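Local structure of polyphosphate kinase (Porphyromonas gingivalis, 2O8R) at residues F135-F140 with D218-P222; I565-G571 with N584-L590; L575-M579 with R658-S662. The protein probably catalyses the reversible transfer of the terminal phosphate of ATP to a growing polyphosphate chain, with magnesium as cofactor. The protein carries 3 engineered substitutions. All blocks are in the same frame, centred on the assembly; numbering follows the deposited sequence.

Interaction 1: F135-F140 with D218-P222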
# COMPACT_ATOMS: atom_id res chain seq x y z
N PHE A 135 8.03 -7.75 -25.36
CA PHE A 135 7.83 -6.40 -25.80
C PHE A 135 6.46 -6.28 -26.43
O PHE A 135 5.69 -5.39 -26.05
CB PHE A 135 8.90 -5.92 -26.77
CG PHE A 135 8.61 -4.55 -27.31
CD1 PHE A 135 8.89 -3.43 -26.54
CD2 PHE A 135 8.01 -4.39 -28.55
CE1 PHE A 135 8.60 -2.15 -27.02
CE2 PHE A 135 7.72 -3.12 -29.03
CZ PHE A 135 8.02 -1.99 -28.26
N HIS A 136 6.13 -7.18 -27.35
CA HIS A 136 4.84 -7.09 -28.04
C HIS A 136 3.65 -7.26 -27.12
O HIS A 136 2.76 -6.41 -27.10
CB HIS A 136 4.77 -8.03 -29.26
CG HIS A 136 5.48 -7.49 -30.47
ND1 HIS A 136 6.82 -7.70 -30.70
CD2 HIS A 136 5.04 -6.72 -31.49
CE1 HIS A 136 7.18 -7.09 -31.82
NE2 HIS A 136 6.11 -6.49 -32.32
N GLU A 137 3.62 -8.32 -26.32
CA GLU A 137 2.43 -8.59 -25.52
C GLU A 137 2.37 -7.80 -24.22
O GLU A 137 1.28 -7.50 -23.73
CB GLU A 137 2.31 -10.08 -25.20
CG GLU A 137 2.15 -11.00 -26.39
CD GLU A 137 2.12 -12.47 -25.97
OE1 GLU A 137 2.39 -12.76 -24.78
OE2 GLU A 137 1.82 -13.33 -26.82
N GLU A 138 3.52 -7.46 -23.64
CA GLU A 138 3.54 -6.89 -22.29
C GLU A 138 3.99 -5.42 -22.18
O GLU A 138 3.40 -4.66 -21.42
CB GLU A 138 4.40 -7.76 -21.37
CG GLU A 138 3.94 -9.20 -21.25
CD GLU A 138 2.97 -9.42 -20.11
OE1 GLU A 138 2.52 -8.43 -19.50
OE2 GLU A 138 2.67 -10.60 -19.82
N ILE A 139 5.05 -5.05 -22.89
CA ILE A 139 5.53 -3.66 -22.83
C ILE A 139 4.73 -2.73 -23.72
O ILE A 139 4.18 -1.73 -23.26
CB ILE A 139 7.00 -3.54 -23.26
CG1 ILE A 139 7.90 -4.37 -22.34
CG2 ILE A 139 7.43 -2.09 -23.24
CD1 ILE A 139 9.35 -4.24 -22.64
N PHE A 140 4.67 -3.06 -25.01
CA PHE A 140 4.05 -2.19 -26.01
C PHE A 140 2.69 -1.62 -25.59
O PHE A 140 2.48 -0.42 -25.70
CB PHE A 140 3.98 -2.88 -27.38
CG PHE A 140 3.47 -2.00 -28.47
CD1 PHE A 140 4.33 -1.18 -29.17
CD2 PHE A 140 2.11 -1.98 -28.79
CE1 PHE A 140 3.87 -0.36 -30.19
CE2 PHE A 140 1.64 -1.17 -29.80
CZ PHE A 140 2.52 -0.35 -30.50
N ASP A 218 11.98 0.14 -33.60
CA ASP A 218 11.58 0.01 -35.00
C ASP A 218 10.13 -0.41 -35.21
O ASP A 218 9.54 -0.05 -36.23
CB ASP A 218 12.51 -0.95 -35.75
CG ASP A 218 12.80 -2.20 -34.96
OD1 ASP A 218 13.64 -2.13 -34.03
OD2 ASP A 218 12.20 -3.24 -35.28
N VAL A 219 9.54 -1.13 -34.26
CA VAL A 219 8.12 -1.49 -34.38
C VAL A 219 7.21 -0.33 -33.95
O VAL A 219 6.06 -0.22 -34.39
CB VAL A 219 7.75 -2.83 -33.64
CG1 VAL A 219 8.98 -3.72 -33.44
CG2 VAL A 219 7.05 -2.58 -32.33
N VAL A 220 7.76 0.54 -33.10
CA VAL A 220 7.02 1.68 -32.57
C VAL A 220 7.02 2.80 -33.61
O VAL A 220 6.03 3.53 -33.77
CB VAL A 220 7.64 2.15 -31.24
CG1 VAL A 220 7.02 3.44 -30.76
CG2 VAL A 220 7.49 1.07 -30.18
N PHE A 221 8.11 2.90 -34.35
CA PHE A 221 8.21 3.90 -35.40
C PHE A 221 8.48 3.26 -36.76
O PHE A 221 9.59 3.39 -37.30
CB PHE A 221 9.32 4.89 -35.04
CG PHE A 221 9.16 5.53 -33.69
CD1 PHE A 221 8.35 6.64 -33.52
CD2 PHE A 221 9.84 5.02 -32.58
CE1 PHE A 221 8.20 7.23 -32.27
CE2 PHE A 221 9.70 5.61 -31.33
CZ PHE A 221 8.87 6.72 -31.18
N PRO A 222 7.48 2.57 -37.33
CA PRO A 222 7.70 1.85 -38.58
C PRO A 222 8.14 2.75 -39.75
O PRO A 222 8.98 2.35 -40.55
CB PRO A 222 6.34 1.22 -38.87
CG PRO A 222 5.37 2.05 -38.11
CD PRO A 222 6.09 2.42 -36.87
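In the middle domain of this PPK1-family kinase, the end of helix 125-139 packs against the short, weakly bonded helix around 217-220, mainly through apolar side chains; no hydrogen bond crosses between F135-F140 and D218-P222. The bumps are two valine methyls. V219 points its CA-to-CB bond at the other segment and pushes CG2 into a hollow walled by F135, H136 and F140, 3.4 Å from F135 CE2 and 4.0 Å from H136 NE2, while F140 stands farther back. V220 CG2 fills the neighbouring space, 3.7 Å from F135 CZ. Both methyls meet the F135 ring at its edge, so the CE2-CZ edge of the phenyl abuts them both. The helix has a wider pi-type turn here, F140 N donating to F135 O at 2.7 Å, and F135 and F140 both direct their CA-to-CB bonds at the other segment. F135 also stacks on H216 and touches I212 of helix 209-214, while F140 packs on F156 of the second subunit, so the cluster reaches the dimer interface. The F140 ring also takes its valine at the edge: CE1 lies 3.9 Å from V220 CG2.

Interaction 2: I565-G571 with N584-L590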
# COMPACT_ATOMS: atom_id res chain seq x y z
N ILE A 565 36.95 15.07 23.61
CA ILE A 565 35.64 14.77 23.03
C ILE A 565 35.67 13.69 21.92
O ILE A 565 36.39 13.82 20.92
CB ILE A 565 34.96 16.05 22.47
CG1 ILE A 565 35.11 17.24 23.44
CG2 ILE A 565 33.48 15.78 22.20
CD1 ILE A 565 34.61 18.56 22.90
N ASP A 566 34.87 12.64 22.12
CA ASP A 566 34.57 11.69 21.06
C ASP A 566 33.17 11.92 20.48
O ASP A 566 32.17 11.77 21.19
CB ASP A 566 34.66 10.26 21.57
CG ASP A 566 36.00 9.63 21.30
OD1 ASP A 566 36.47 9.67 20.14
OD2 ASP A 566 36.58 9.08 22.25
N LEU A 567 33.12 12.28 19.21
CA LEU A 567 31.88 12.44 18.48
C LEU A 567 31.69 11.26 17.56
O LEU A 567 32.58 10.94 16.78
CB LEU A 567 31.91 13.70 17.62
CG LEU A 567 31.76 15.04 18.34
CD1 LEU A 567 32.03 16.18 17.39
CD2 LEU A 567 30.37 15.17 18.93
N ILE A 568 30.53 10.63 17.64
CA ILE A 568 30.13 9.61 16.67
C ILE A 568 28.91 10.15 15.90
O ILE A 568 27.77 10.08 16.37
CB ILE A 568 29.85 8.26 17.36
CG1 ILE A 568 31.07 7.81 18.18
CG2 ILE A 568 29.50 7.20 16.35
CD1 ILE A 568 30.86 6.52 18.95
N VAL A 569 29.18 10.73 14.74
CA VAL A 569 28.16 11.39 13.91
C VAL A 569 28.13 10.82 12.50
O VAL A 569 29.11 10.95 11.78
CB VAL A 569 28.41 12.89 13.80
CG1 VAL A 569 27.39 13.53 12.87
CG2 VAL A 569 28.34 13.51 15.16
N ARG A 570 27.02 10.21 12.09
CA ARG A 570 27.01 9.56 10.78
C ARG A 570 26.71 10.52 9.64
O ARG A 570 27.29 10.40 8.56
CB ARG A 570 26.12 8.31 10.73
CG ARG A 570 24.69 8.54 11.05
CD ARG A 570 23.78 7.49 10.43
NE ARG A 570 22.48 8.11 10.21
CZ ARG A 570 21.92 8.28 9.02
NH1 ARG A 570 22.49 7.80 7.92
NH2 ARG A 570 20.75 8.90 8.93
N GLY A 571 25.82 11.48 9.87
CA GLY A 571 25.41 12.38 8.80
C GLY A 571 26.19 13.68 8.77
O GLY A 571 27.42 13.69 8.70
N ASN A 584 41.41 18.59 20.86
CA ASN A 584 41.02 17.48 21.73
C ASN A 584 39.77 16.72 21.30
O ASN A 584 39.20 15.97 22.10
CB ASN A 584 40.84 17.98 23.15
CG ASN A 584 42.13 18.37 23.78
OD1 ASN A 584 43.14 17.69 23.59
ND2 ASN A 584 42.13 19.45 24.54
N ILE A 585 39.34 16.92 20.06
CA ILE A 585 38.15 16.26 19.54
C ILE A 585 38.49 15.19 18.50
O ILE A 585 39.30 15.43 17.60
CB ILE A 585 37.14 17.27 18.95
CG1 ILE A 585 36.99 18.46 19.90
CG2 ILE A 585 35.79 16.60 18.69
CD1 ILE A 585 35.93 19.47 19.51
N ARG A 586 37.90 14.01 18.65
CA ARG A 586 37.94 12.96 17.61
C ARG A 586 36.55 12.75 17.03
O ARG A 586 35.57 12.60 17.76
CB ARG A 586 38.46 11.63 18.17
CG ARG A 586 39.95 11.61 18.44
CD ARG A 586 40.53 10.21 18.50
NE ARG A 586 39.71 9.23 19.24
CZ ARG A 586 39.57 9.16 20.56
NH1 ARG A 586 40.15 10.05 21.38
NH2 ARG A 586 38.82 8.20 21.08
N VAL A 587 36.47 12.74 15.71
CA VAL A 587 35.19 12.60 15.02
C VAL A 587 35.11 11.28 14.26
O VAL A 587 35.88 11.03 13.31
CB VAL A 587 34.96 13.77 14.06
CG1 VAL A 587 33.69 13.54 13.25
CG2 VAL A 587 34.87 15.07 14.83
N THR A 588 34.18 10.45 14.68
CA THR A 588 33.97 9.17 14.05
C THR A 588 32.62 9.13 13.35
O THR A 588 31.58 9.41 13.95
CB THR A 588 34.07 8.04 15.07
OG1 THR A 588 35.37 8.09 15.68
CG2 THR A 588 33.86 6.68 14.41
N ARG A 589 32.65 8.80 12.07
CA ARG A 589 31.45 8.46 11.35
C ARG A 589 31.38 6.94 11.19
O ARG A 589 32.26 6.33 10.57
CB ARG A 589 31.44 9.12 10.00
CG ARG A 589 30.43 8.56 9.04
CD ARG A 589 30.58 9.27 7.71
NE ARG A 589 30.04 10.61 7.82
CZ ARG A 589 30.46 11.65 7.11
NH1 ARG A 589 31.44 11.51 6.23
NH2 ARG A 589 29.90 12.84 7.29
N LEU A 590 30.34 6.35 11.76
CA LEU A 590 30.09 4.93 11.60
C LEU A 590 28.91 4.72 10.66
O LEU A 590 27.79 5.12 10.97
CB LEU A 590 29.81 4.27 12.95
CG LEU A 590 29.55 2.76 12.86
CD1 LEU A 590 30.75 2.04 12.25
CD2 LEU A 590 29.18 2.19 14.23
O HOH W 1 35.26 9.77 17.67
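The salt bridge from D566 OD2 to R586 NH2, at 2.7 Å, is the strongest side-chain link between these two parallel strands, and OD2 also bonds Y538. Beneath it runs the parallel backbone ladder: I565 N to N584 O (2.9 Å) first, then R586 N to I565 O and T588 N to L567 O, both 2.7 Å, alternating with L567 N to R586 O and V569 N to T588 O, both 2.9 Å. A water joins D566 OD1 (2.8 Å), L567 O (3.1 Å) and T588 OG1 (2.6 Å); T588 also bonds K668. Past the ladder, R589 gives NE to R570 O at 2.9 Å and NH2 to G571 O at 3.0 Å, while its NH1 bonds N665 OD1. On the face of I565 and L567, I565 CD1 meets I585 CD1 at 3.8 Å, and L567 CD1 lies 4.0 Å from both I585 CG2 and V587 CG2. These are inner strands of the second PLD-like domain. Two R589 hydrogen bonds thus tie the main chain at R570 and G571 to strand 585-589, and the R570 side chain lies about 5 Å from that of H597 and 6 Å from that of Y474, all three predicted to bind ATP.

Interaction 3: L575-M579 with R658-S662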
# COMPACT_ATOMS: atom_id res chain seq x y z
N LEU A 575 31.33 20.69 12.64
CA LEU A 575 32.51 20.86 13.45
C LEU A 575 33.67 20.31 12.64
O LEU A 575 33.58 19.21 12.13
CB LEU A 575 32.37 20.11 14.77
CG LEU A 575 33.48 20.24 15.81
CD1 LEU A 575 32.88 20.21 17.20
CD2 LEU A 575 34.51 19.13 15.65
N VAL A 576 34.73 21.09 12.52
CA VAL A 576 35.88 20.67 11.73
C VAL A 576 37.03 20.16 12.60
O VAL A 576 37.55 20.89 13.45
CB VAL A 576 36.29 21.74 10.65
CG1 VAL A 576 35.90 23.12 11.08
CG2 VAL A 576 37.76 21.63 10.24
N PRO A 577 37.38 18.89 12.41
CA PRO A 577 38.36 18.23 13.26
C PRO A 577 39.79 18.55 12.84
O PRO A 577 40.00 19.17 11.79
CB PRO A 577 38.07 16.75 13.02
CG PRO A 577 37.59 16.69 11.61
CD PRO A 577 36.88 18.00 11.34
N ASP A 578 40.74 18.13 13.67
CA ASP A 578 42.17 18.28 13.40
C ASP A 578 42.55 19.75 13.23
O ASP A 578 43.27 20.11 12.31
CB ASP A 578 42.58 17.49 12.16
CG ASP A 578 42.20 16.03 12.25
OD1 ASP A 578 42.03 15.51 13.37
OD2 ASP A 578 42.07 15.40 11.17
N MSE A 579 42.04 20.57 14.13
CA MSE A 579 42.31 21.99 14.12
C MSE A 579 42.74 22.37 15.51
O MSE A 579 42.46 21.63 16.45
CB MSE A 579 41.04 22.74 13.77
CG MSE A 579 40.45 22.34 12.45
SE MSE A 579 41.18 23.30 10.92
CE MSE A 579 42.79 22.28 10.48
N ARG A 658 37.21 7.93 10.32
CA ARG A 658 37.50 9.18 10.99
C ARG A 658 37.43 10.22 9.90
O ARG A 658 37.69 9.94 8.73
CB ARG A 658 38.86 9.15 11.70
CG ARG A 658 40.05 9.21 10.78
CD ARG A 658 41.36 9.22 11.55
NE ARG A 658 42.46 8.87 10.64
CZ ARG A 658 43.14 9.76 9.91
NH1 ARG A 658 42.86 11.06 10.00
NH2 ARG A 658 44.10 9.34 9.11
N ILE A 659 36.99 11.41 10.30
CA ILE A 659 36.85 12.54 9.40
C ILE A 659 38.07 13.44 9.56
O ILE A 659 38.57 13.65 10.67
CB ILE A 659 35.58 13.35 9.75
CG1 ILE A 659 34.34 12.45 9.76
CG2 ILE A 659 35.39 14.51 8.79
CD1 ILE A 659 34.09 11.73 8.47
N ASP A 660 38.56 13.96 8.45
CA ASP A 660 39.60 14.97 8.55
C ASP A 660 39.06 16.36 8.20
O ASP A 660 37.87 16.52 7.91
CB ASP A 660 40.81 14.60 7.70
CG ASP A 660 40.48 14.44 6.23
OD1 ASP A 660 39.77 15.29 5.65
OD2 ASP A 660 40.97 13.46 5.65
N SER A 661 39.95 17.35 8.22
CA SER A 661 39.58 18.73 7.96
C SER A 661 39.24 18.98 6.51
O SER A 661 38.66 20.01 6.18
CB SER A 661 40.68 19.69 8.43
OG SER A 661 41.97 19.12 8.27
N SER A 662 39.56 18.04 5.62
CA SER A 662 39.15 18.16 4.23
C SER A 662 37.88 17.35 3.92
O SER A 662 37.61 17.03 2.75
CB SER A 662 40.29 17.75 3.31
OG SER A 662 41.46 18.46 3.62
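In the second PLD-like domain, the loop between strands 564-569 and 585-589 lies against the chain leaving strand 657-659, where D660 opens an Asx turn. S661, P577 and D578 lose the most surface here, and no hydrogen bond joins the two segments, so the fit depends on van der Waals contact. S661 presents its CB to three residues of the loop: P577 O is 3.5 Å from it, while V576 CG2 and the methyl CE of M579, a selenomethionine, each come within 3.9 Å. P577 directs its CA-to-CB bond toward the other segment. Its CG sits 3.3 Å from I659 O and 4.2 Å from I659 CG2, and the proline also packs on V587 and F11, wedged between the sheet and the N-terminal part of the chain. D578 has left-handed backbone angles (phi 59°, psi 46°) and sends its carboxylate along the strand's exit, with OD2 3.6 Å from D660 CA. R658 NH1 is 4.6 Å from that same OD2, too far for a salt bridge. D660 CB lies 3.8 Å from D578 OD2, while the D660 carboxylate bonds nearby backbone. D660 OD1 takes a hydrogen bond from N664 N, and it closes the Asx turn by accepting from S662 N at 2.8 Å.

Overall arrangement
Interactions 2 and 3 form one neighbourhood, their centres 9 Å apart. Strand 585-589 lies beside strand 657-659 in a single sheet, and V587 O faces I659 N at 3.2 Å, a probable hydrogen bond. The loop of interaction 3 belongs to the connection between the strands of interaction 2; L575 CD1 packs back on I585 CD1 at 3.9 Å. The predicted ATP site lies nearest interaction 2: the R570 side chain is about 5 Å from that of H597, and about 9 Å from that of I659 in interaction 3. Interaction 1, in the middle domain, stands apart, its centre 55 Å from both others and, relative to interaction 2, across the chain's centre.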